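Local coordinates for protein metazoan TIR-STING fusion (Crassostrea gigas, PDB 6WT6) that joins a TIR domain to a STING ligand-binding domain in a single chain, a fusion probably belonging to innate immune signalling, at residues L218-S223 / C327-Y332; C224-S229 / G277-V282; Y263-D268 / L345-I350. All coordinates share one frame; numbering follows the deposited sequence.

Interaction 1: residues L218-S223 / C327-Y332; sequences LFFPQS and CKIVFY
The ring of Tyr332 lies alongside Pro221, one face over Pro221 CA, which sits 4.0 Å from the ring centroid and 16° off its normal, a CH-pi contact. The contact lies at the C-terminal end of a parallel strand pair, 218-221 with 327-332, in the mixed sheet of the STING ligand-binding domain; 327-332 is the outermost strand within the chain. Tyr332 reaches this place because its CG takes the crowded position between backbone N and carbonyl carbon (chi1 62°), which swings the ring across toward Pro221 and sets CE1 at the edge of the Phe219 ring, 3.9 Å from Phe219 CD1. Five main-chain hydrogen bonds alternate along the pair. The shortest runs from Val330 N to Leu218 O at 2.6 Å, nearly along the carbonyl axis, and Gln222 N to Tyr332 O (2.9 Å) carries the pairing one residue past strand 218-221. On the face bearing Leu218, Phe220, Ile329 and Phe331, the two phenylalanine rings cross obliquely with planes 59° apart; Phe331 CD1 comes over one face of the Phe220 ring, 3.7 Å from Phe220 CD1. Helix 299-319 covers this face through Ser306 and Tyr310, while helix 341-356 meets Phe219 and Tyr332. Beyond Phe220, the extended Gln222 side chain crosses the tip of Phe331, with Gln222 CB 3.6 Å from Phe331 CZ.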
loop_
_atom_site.group_PDB
_atom_site.type_symbol
_atom_site.label_atom_id
_atom_site.label_comp_id
_atom_site.label_asym_id
_atom_site.label_seq_id
_atom_site.Cartn_x
_atom_site.Cartn_y
_atom_site.Cartn_z
ATOM N N LEU A 218 6.676 -17.239 9.738
ATOM C CA LEU A 218 7.009 -16.195 8.779
ATOM C C LEU A 218 8.021 -15.259 9.423
ATOM O O LEU A 218 7.743 -14.659 10.467
ATOM C CB LEU A 218 5.758 -15.429 8.352
ATOM C CG LEU A 218 4.636 -16.244 7.712
ATOM C CD1 LEU A 218 3.372 -15.411 7.646
ATOM C CD2 LEU A 218 5.048 -16.729 6.321
ATOM N N PHE A 219 9.190 -15.136 8.804
ATOM C CA PHE A 219 10.320 -14.457 9.421
ATOM C C PHE A 219 10.378 -13.005 8.970
ATOM O O PHE A 219 10.299 -12.712 7.772
ATOM C CB PHE A 219 11.624 -15.192 9.110
ATOM C CG PHE A 219 11.732 -16.514 9.811
ATOM C CD1 PHE A 219 12.271 -16.594 11.085
ATOM C CD2 PHE A 219 11.252 -17.671 9.218
ATOM C CE1 PHE A 219 12.353 -17.809 11.741
ATOM C CE2 PHE A 219 11.334 -18.887 9.872
ATOM C CZ PHE A 219 11.882 -18.956 11.134
ATOM N N PHE A 220 10.523 -12.108 9.944
ATOM C CA PHE A 220 10.422 -10.664 9.746
ATOM C C PHE A 220 11.648 -10.032 10.395
ATOM O O PHE A 220 11.578 -9.536 11.529
ATOM C CB PHE A 220 9.114 -10.137 10.347
ATOM C CG PHE A 220 8.717 -8.754 9.891
ATOM C CD1 PHE A 220 9.664 -7.760 9.672
ATOM C CD2 PHE A 220 7.379 -8.445 9.701
ATOM C CE1 PHE A 220 9.282 -6.494 9.260
ATOM C CE2 PHE A 220 6.991 -7.183 9.294
ATOM C CZ PHE A 220 7.943 -6.205 9.070
ATOM N N PRO A 221 12.791 -10.045 9.711
ATOM C CA PRO A 221 13.970 -9.346 10.238
ATOM C C PRO A 221 13.740 -7.843 10.267
ATOM O O PRO A 221 13.167 -7.269 9.339
ATOM C CB PRO A 221 15.078 -9.725 9.249
ATOM C CG PRO A 221 14.347 -10.032 7.977
ATOM C CD PRO A 221 13.057 -10.675 8.407
ATOM N N GLN A 222 14.207 -7.202 11.346
ATOM C CA GLN A 222 13.947 -5.775 11.521
ATOM C C GLN A 222 14.560 -4.941 10.403
ATOM O O GLN A 222 14.017 -3.893 10.043
ATOM C CB GLN A 222 14.475 -5.301 12.875
ATOM C CG GLN A 222 14.215 -3.826 13.148
ATOM C CD GLN A 222 14.678 -3.394 14.521
ATOM O OE1 GLN A 222 15.198 -4.196 15.294
ATOM N NE2 GLN A 222 14.491 -2.118 14.835
ATOM N N SER A 223 15.693 -5.373 9.850
ATOM C CA SER A 223 16.284 -4.618 8.753
ATOM C C SER A 223 15.504 -4.774 7.459
ATOM O O SER A 223 15.787 -4.046 6.499
ATOM C CB SER A 223 17.730 -5.050 8.522
ATOM O OG SER A 223 17.770 -6.286 7.828
ATOM N N CYS A 327 -0.483 -19.235 10.978
ATOM C CA CYS A 327 0.895 -18.826 10.790
ATOM C C CYS A 327 1.366 -18.081 12.030
ATOM O O CYS A 327 0.565 -17.601 12.835
ATOM C CB CYS A 327 1.055 -17.959 9.534
ATOM S SG CYS A 327 0.449 -16.278 9.698
ATOM N N LYS A 328 2.685 -18.005 12.185
ATOM C CA LYS A 328 3.299 -17.263 13.278
ATOM C C LYS A 328 4.360 -16.342 12.700
ATOM O O LYS A 328 5.353 -16.811 12.136
ATOM C CB LYS A 328 3.907 -18.202 14.322
ATOM C CG LYS A 328 4.530 -17.474 15.504
ATOM C CD LYS A 328 3.521 -16.551 16.163
ATOM C CE LYS A 328 4.084 -15.907 17.416
ATOM N NZ LYS A 328 5.302 -15.113 17.118
ATOM N N ILE A 329 4.148 -15.038 12.828
ATOM C CA ILE A 329 5.120 -14.058 12.359
ATOM C C ILE A 329 6.226 -13.936 13.403
ATOM O O ILE A 329 5.954 -13.692 14.584
ATOM C CB ILE A 329 4.458 -12.701 12.088
ATOM C CG1 ILE A 329 3.261 -12.869 11.145
ATOM C CG2 ILE A 329 5.465 -11.740 11.482
ATOM C CD1 ILE A 329 2.610 -11.559 10.743
ATOM N N VAL A 330 7.471 -14.121 12.971
ATOM C CA VAL A 330 8.634 -14.093 13.854
ATOM C C VAL A 330 9.406 -12.813 13.550
ATOM O O VAL A 330 10.210 -12.765 12.611
ATOM C CB VAL A 330 9.523 -15.331 13.673
ATOM C CG1 VAL A 330 10.729 -15.278 14.623
ATOM C CG2 VAL A 330 8.716 -16.614 13.872
ATOM N N PHE A 331 9.172 -11.769 14.340
ATOM C CA PHE A 331 9.957 -10.547 14.235
ATOM C C PHE A 331 11.195 -10.665 15.118
ATOM O O PHE A 331 11.105 -11.108 16.270
ATOM C CB PHE A 331 9.122 -9.332 14.637
ATOM C CG PHE A 331 9.846 -8.022 14.488
ATOM C CD1 PHE A 331 9.778 -7.308 13.304
ATOM C CD2 PHE A 331 10.597 -7.504 15.536
ATOM C CE1 PHE A 331 10.443 -6.101 13.167
ATOM C CE2 PHE A 331 11.264 -6.300 15.404
ATOM C CZ PHE A 331 11.187 -5.598 14.220
ATOM N N TYR A 332 12.346 -10.259 14.583
ATOM C CA TYR A 332 13.593 -10.395 15.321
ATOM C C TYR A 332 14.597 -9.375 14.812
ATOM O O TYR A 332 14.547 -8.960 13.651
ATOM C CB TYR A 332 14.165 -11.810 15.190
ATOM C CG TYR A 332 14.522 -12.198 13.769
ATOM C CD1 TYR A 332 13.557 -12.703 12.898
ATOM C CD2 TYR A 332 15.825 -12.066 13.300
ATOM C CE1 TYR A 332 13.879 -13.058 11.598
ATOM C CE2 TYR A 332 16.156 -12.413 12.002
ATOM C CZ TYR A 332 15.184 -12.911 11.156
ATOM O OH TYR A 332 15.516 -13.261 9.866
#

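Interaction 2: residues C224-S229 / G277-V282; sequences CRCRDS and GEYIGV
Ser229 OG is held by two hydrogen bonds, one with Tyr263 OH on strand 260-266 and one from Ala231 N just along its own loop, so the far end of segment 224-229 is pinned to the sheet. Between the two segments themselves no hydrogen bond forms. The join is instead an irregular loop laid over one aromatic ring, that of Tyr279, at the end of strand 272-279 in the STING ligand-binding domain. Tyr279 sends its side chain toward the loop, with CG beside its own N (chi1 -73°), and the loop backbone runs over one ring face. Cys226 CA stands over the middle of that face, 4.2 Å from the centroid and 12° off the normal, a CH-pi contact. Arg227 N follows, 3.5 Å above the ring plane but displaced toward the rim, and Ser229 O then lies at the ring edge, in plane. Arg227 O packs closely on the ring carbons, 3.3 Å from Tyr279 CD2. The Cys226 thiol takes a less direct part: SG is 5.0 Å from the centroid and 45° off the normal, an oblique sulfur-aromatic contact, and its nearest neighbour in segment 277-282 is Ile280 O at 3.5 Å. A hydrogen bond between Cys226 N and His284 ND1 helps fix this corner of the loop. Pro221, on the adjacent strand 212-221, and Tyr332, one strand further on, also touch Tyr279. Arg227 runs alongside the phenol, pointing the same way, before bending at chi3; its aliphatic part flanks the hydroxyl, with Arg227 CG 3.5 Å from Tyr279 OH.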
loop_
_atom_site.group_PDB
_atom_site.type_symbol
_atom_site.label_atom_id
_atom_site.label_comp_id
_atom_site.label_asym_id
_atom_site.label_seq_id
_atom_site.Cartn_x
_atom_site.Cartn_y
_atom_site.Cartn_z
ATOM N N CYS A 224 14.551 -5.709 7.414
ATOM C CA CYS A 224 13.753 -6.079 6.248
ATOM C C CYS A 224 14.579 -6.744 5.154
ATOM O O CYS A 224 14.056 -6.984 4.058
ATOM C CB CYS A 224 12.993 -4.877 5.676
ATOM S SG CYS A 224 11.932 -4.079 6.903
ATOM N N ARG A 225 15.853 -7.042 5.413
ATOM C CA ARG A 225 16.667 -7.786 4.462
ATOM C C ARG A 225 16.258 -9.249 4.480
ATOM O O ARG A 225 16.381 -9.925 5.506
ATOM C CB ARG A 225 18.149 -7.656 4.800
ATOM C CG ARG A 225 18.775 -6.349 4.401
ATOM C CD ARG A 225 20.238 -6.287 4.817
ATOM N NE ARG A 225 20.407 -6.465 6.256
ATOM C CZ ARG A 225 21.585 -6.619 6.855
ATOM N NH1 ARG A 225 22.700 -6.614 6.136
ATOM N NH2 ARG A 225 21.647 -6.779 8.171
ATOM N N CYS A 226 15.777 -9.743 3.348
ATOM C CA CYS A 226 15.445 -11.149 3.201
ATOM C C CYS A 226 16.589 -11.870 2.502
ATOM O O CYS A 226 17.155 -11.365 1.528
ATOM C CB CYS A 226 14.145 -11.330 2.416
ATOM S SG CYS A 226 12.716 -10.517 3.176
ATOM N N ARG A 227 16.928 -13.044 3.014
ATOM C CA ARG A 227 17.935 -13.907 2.423
ATOM C C ARG A 227 17.257 -14.988 1.588
ATOM O O ARG A 227 16.042 -15.187 1.658
ATOM C CB ARG A 227 18.815 -14.510 3.525
ATOM C CG ARG A 227 19.334 -13.450 4.501
ATOM C CD ARG A 227 20.297 -13.999 5.527
ATOM N NE ARG A 227 21.612 -14.240 4.946
ATOM C CZ ARG A 227 22.700 -14.526 5.652
ATOM N NH1 ARG A 227 22.635 -14.606 6.975
ATOM N NH2 ARG A 227 23.853 -14.733 5.033
ATOM N N ASP A 228 18.056 -15.674 0.764
ATOM C CA ASP A 228 17.489 -16.694 -0.115
ATOM C C ASP A 228 16.852 -17.824 0.679
ATOM O O ASP A 228 15.861 -18.415 0.236
ATOM C CB ASP A 228 18.562 -17.247 -1.054
ATOM C CG ASP A 228 18.826 -16.340 -2.242
ATOM O OD1 ASP A 228 17.872 -15.703 -2.745
ATOM O OD2 ASP A 228 19.995 -16.268 -2.677
ATOM N N SER A 229 17.402 -18.133 1.850
ATOM C CA SER A 229 16.867 -19.172 2.717
ATOM C C SER A 229 17.122 -18.767 4.159
ATOM O O SER A 229 18.169 -18.192 4.465
ATOM C CB SER A 229 17.514 -20.529 2.417
ATOM O OG SER A 229 17.168 -21.489 3.395
ATOM N N GLY A 277 8.979 -22.836 7.347
ATOM C CA GLY A 277 9.369 -21.453 7.548
ATOM C C GLY A 277 9.830 -20.795 6.267
ATOM O O GLY A 277 10.350 -21.447 5.355
ATOM N N GLU A 278 9.643 -19.480 6.211
ATOM C CA GLU A 278 10.108 -18.680 5.090
ATOM C C GLU A 278 10.094 -17.218 5.508
ATOM O O GLU A 278 9.475 -16.844 6.508
ATOM C CB GLU A 278 9.241 -18.902 3.848
ATOM C CG GLU A 278 7.789 -18.486 4.035
ATOM C CD GLU A 278 6.882 -19.017 2.939
ATOM O OE1 GLU A 278 7.121 -20.149 2.473
ATOM O OE2 GLU A 278 5.938 -18.299 2.540
ATOM N N TYR A 279 10.798 -16.398 4.737
ATOM C CA TYR A 279 10.731 -14.959 4.930
ATOM C C TYR A 279 9.409 -14.416 4.400
ATOM O O TYR A 279 8.805 -14.977 3.483
ATOM C CB TYR A 279 11.893 -14.262 4.214
ATOM C CG TYR A 279 13.253 -14.427 4.865
ATOM C CD1 TYR A 279 13.626 -13.640 5.945
ATOM C CD2 TYR A 279 14.170 -15.348 4.378
ATOM C CE1 TYR A 279 14.864 -13.778 6.534
ATOM C CE2 TYR A 279 15.412 -15.496 4.962
ATOM C CZ TYR A 279 15.757 -14.706 6.038
ATOM O OH TYR A 279 16.994 -14.845 6.619
ATOM N N ILE A 280 8.953 -13.319 5.001
ATOM C CA ILE A 280 7.901 -12.491 4.415
ATOM C C ILE A 280 8.571 -11.678 3.310
ATOM O O ILE A 280 9.205 -10.654 3.576
ATOM C CB ILE A 280 7.231 -11.590 5.454
ATOM C CG1 ILE A 280 6.712 -12.420 6.627
ATOM C CG2 ILE A 280 6.101 -10.795 4.815
ATOM C CD1 ILE A 280 5.977 -11.607 7.672
ATOM N N GLY A 281 8.443 -12.140 2.062
ATOM C CA GLY A 281 9.247 -11.586 0.984
ATOM C C GLY A 281 8.951 -10.131 0.674
ATOM O O GLY A 281 9.824 -9.411 0.180
ATOM N N VAL A 282 7.730 -9.675 0.966
ATOM C CA VAL A 282 7.335 -8.323 0.584
ATOM C C VAL A 282 8.123 -7.266 1.357
ATOM O O VAL A 282 8.339 -6.156 0.852
ATOM C CB VAL A 282 5.813 -8.148 0.762
ATOM C CG1 VAL A 282 5.432 -8.141 2.237
ATOM C CG2 VAL A 282 5.333 -6.877 0.068
#

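Interaction 3: residues Y263-D268 / L345-I350; sequences YSVTDD and LICNEI
Val265 presents both methyl groups to helix 341-356, and its rotamer lets both branches reach Cys347 and turns CG1 to two isoleucines. CG1 occupies the crowded position between backbone N and carbonyl carbon (chi1 57°), while CG2 is anti to N. The thiol of Cys347 touches both branches: SG is 3.5 Å from Val265 CG2 and 3.7 Å from Val265 CG1. Its chi1 of -77° puts SG beside its own backbone N and anti to the carbonyl carbon. From there the sulfur also meets the chain as it leaves the strand, 3.8 Å from Asp267 CB. CG1 also meets the isoleucines before and after Cys347 on the helix. Val265 CG1 and Ile350 CD1 meet tip to tip at 3.9 Å, Ile350 reaching across with an extended chain, and Val265 CG1 lies 4.2 Å from the CG2 branch of Ile346. Phe275 of strand 272-279 packs against both isoleucines. At the margin the chemistry turns polar: Asp267 OD2 forms a salt bridge with Lys351 NZ, one residue beyond segment 345-350. Strand and helix axes approach to 8.4 Å and cross at -101°, close to perpendicular, a helix packed across the mixed sheet of the alpha+beta STING ligand-binding domain.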
loop_
_atom_site.group_PDB
_atom_site.type_symbol
_atom_site.label_atom_id
_atom_site.label_comp_id
_atom_site.label_asym_id
_atom_site.label_seq_id
_atom_site.Cartn_x
_atom_site.Cartn_y
_atom_site.Cartn_z
ATOM N N TYR A 263 12.440 -27.079 7.685
ATOM C CA TYR A 263 13.768 -27.013 8.266
ATOM C C TYR A 263 13.780 -27.741 9.601
ATOM O O TYR A 263 12.731 -28.035 10.185
ATOM C CB TYR A 263 14.232 -25.565 8.464
ATOM C CG TYR A 263 14.314 -24.757 7.191
ATOM C CD1 TYR A 263 15.479 -24.728 6.439
ATOM C CD2 TYR A 263 13.228 -24.012 6.745
ATOM C CE1 TYR A 263 15.564 -23.988 5.279
ATOM C CE2 TYR A 263 13.305 -23.266 5.584
ATOM C CZ TYR A 263 14.478 -23.257 4.857
ATOM O OH TYR A 263 14.568 -22.522 3.700
ATOM N N SER A 264 14.988 -28.031 10.072
ATOM C CA SER A 264 15.213 -28.611 11.385
ATOM C C SER A 264 16.114 -27.693 12.198
ATOM O O SER A 264 16.937 -26.952 11.650
ATOM C CB SER A 264 15.852 -29.999 11.280
ATOM O OG SER A 264 15.772 -30.694 12.510
ATOM N N VAL A 265 15.962 -27.759 13.516
ATOM C CA VAL A 265 16.747 -26.933 14.424
ATOM C C VAL A 265 16.913 -27.697 15.733
ATOM O O VAL A 265 15.987 -28.371 16.195
ATOM C CB VAL A 265 16.083 -25.551 14.618
ATOM C CG1 VAL A 265 14.661 -25.694 15.132
ATOM C CG2 VAL A 265 16.887 -24.700 15.543
ATOM N N THR A 266 18.108 -27.614 16.316
ATOM C CA THR A 266 18.478 -28.391 17.494
ATOM C C THR A 266 18.515 -27.489 18.721
ATOM O O THR A 266 19.140 -26.423 18.693
ATOM C CB THR A 266 19.843 -29.057 17.297
ATOM O OG1 THR A 266 19.822 -29.862 16.110
ATOM C CG2 THR A 266 20.179 -29.937 18.480
ATOM N N ASP A 267 17.851 -27.916 19.795
ATOM C CA ASP A 267 17.822 -27.144 21.030
ATOM C C ASP A 267 19.013 -27.557 21.899
ATOM O O ASP A 267 19.963 -28.175 21.409
ATOM C CB ASP A 267 16.466 -27.317 21.724
ATOM C CG ASP A 267 16.257 -28.718 22.274
ATOM O OD1 ASP A 267 16.915 -29.663 21.793
ATOM O OD2 ASP A 267 15.421 -28.872 23.190
ATOM N N ASP A 268 18.981 -27.233 23.194
ATOM C CA ASP A 268 20.138 -27.508 24.044
ATOM C C ASP A 268 20.301 -28.994 24.339
ATOM O O ASP A 268 21.425 -29.454 24.563
ATOM C CB ASP A 268 20.035 -26.730 25.352
ATOM C CG ASP A 268 19.953 -25.235 25.136
ATOM O OD1 ASP A 268 20.415 -24.743 24.083
ATOM O OD2 ASP A 268 19.430 -24.546 26.028
ATOM N N LEU A 345 16.401 -18.916 18.857
ATOM C CA LEU A 345 15.183 -18.134 18.703
ATOM C C LEU A 345 14.051 -18.986 18.138
ATOM O O LEU A 345 12.918 -18.935 18.628
ATOM C CB LEU A 345 15.454 -16.928 17.806
ATOM C CG LEU A 345 14.196 -16.205 17.321
ATOM C CD1 LEU A 345 13.454 -15.590 18.497
ATOM C CD2 LEU A 345 14.553 -15.155 16.286
ATOM N N ILE A 346 14.346 -19.788 17.111
ATOM C CA ILE A 346 13.305 -20.583 16.462
ATOM C C ILE A 346 12.805 -21.684 17.393
ATOM O O ILE A 346 11.597 -21.931 17.484
ATOM C CB ILE A 346 13.819 -21.159 15.131
ATOM C CG1 ILE A 346 14.226 -20.033 14.179
ATOM C CG2 ILE A 346 12.754 -22.036 14.486
ATOM C CD1 ILE A 346 14.823 -20.522 12.867
ATOM N N CYS A 347 13.722 -22.366 18.091
ATOM C CA CYS A 347 13.317 -23.382 19.063
ATOM C C CYS A 347 12.405 -22.794 20.128
ATOM O O CYS A 347 11.453 -23.444 20.571
ATOM C CB CYS A 347 14.542 -24.016 19.721
ATOM S SG CYS A 347 15.418 -25.216 18.711
ATOM N N ASN A 348 12.686 -21.565 20.556
ATOM C CA ASN A 348 11.803 -20.911 21.512
ATOM C C ASN A 348 10.414 -20.698 20.922
ATOM O O ASN A 348 9.406 -20.917 21.601
ATOM C CB ASN A 348 12.406 -19.582 21.961
ATOM C CG ASN A 348 13.211 -19.709 23.237
ATOM O OD1 ASN A 348 12.646 -19.802 24.329
ATOM N ND2 ASN A 348 14.532 -19.699 23.112
ATOM N N GLU A 349 10.337 -20.275 19.656
ATOM C CA GLU A 349 9.034 -20.033 19.047
ATOM C C GLU A 349 8.284 -21.333 18.795
ATOM O O GLU A 349 7.067 -21.396 18.996
ATOM C CB GLU A 349 9.190 -19.241 17.750
ATOM C CG GLU A 349 9.260 -17.737 17.952
ATOM C CD GLU A 349 7.982 -17.157 18.540
ATOM O OE1 GLU A 349 6.926 -17.830 18.498
ATOM O OE2 GLU A 349 8.037 -16.017 19.050
ATOM N N ILE A 350 8.988 -22.377 18.355
ATOM C CA ILE A 350 8.338 -23.659 18.094
ATOM C C ILE A 350 7.736 -24.225 19.373
ATOM O O ILE A 350 6.598 -24.711 19.381
ATOM C CB ILE A 350 9.337 -24.644 17.459
ATOM C CG1 ILE A 350 9.754 -24.172 16.065
ATOM C CG2 ILE A 350 8.742 -26.043 17.396
ATOM C CD1 ILE A 350 10.772 -25.072 15.407
#

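Overall arrangement
All three interactions share the mixed sheet of the STING ligand-binding domain. Interaction 1 is a buried, regular strand pairing; interaction 3 is also buried, but mainly apolar, with no hydrogen bond across its segments; interaction 2 lies at the surface, where loop backbone and an aromatic ring replace strand hydrogen bonds. Interactions 1 and 2 join through neighbouring strands: Phe219 N is 2.9 Å from Glu278 O, and Phe219 O is 3.1 Å from Ile280 N, both probable hydrogen bonds. Helix 341-356 extends from interaction 3 to interaction 1, where Ile346 CD1 packs 3.8 Å from Phe219 CZ. Between interactions 2 and 3, Gly277 O also packs on the ring of Tyr263, 3.5 Å from Tyr263 CE2.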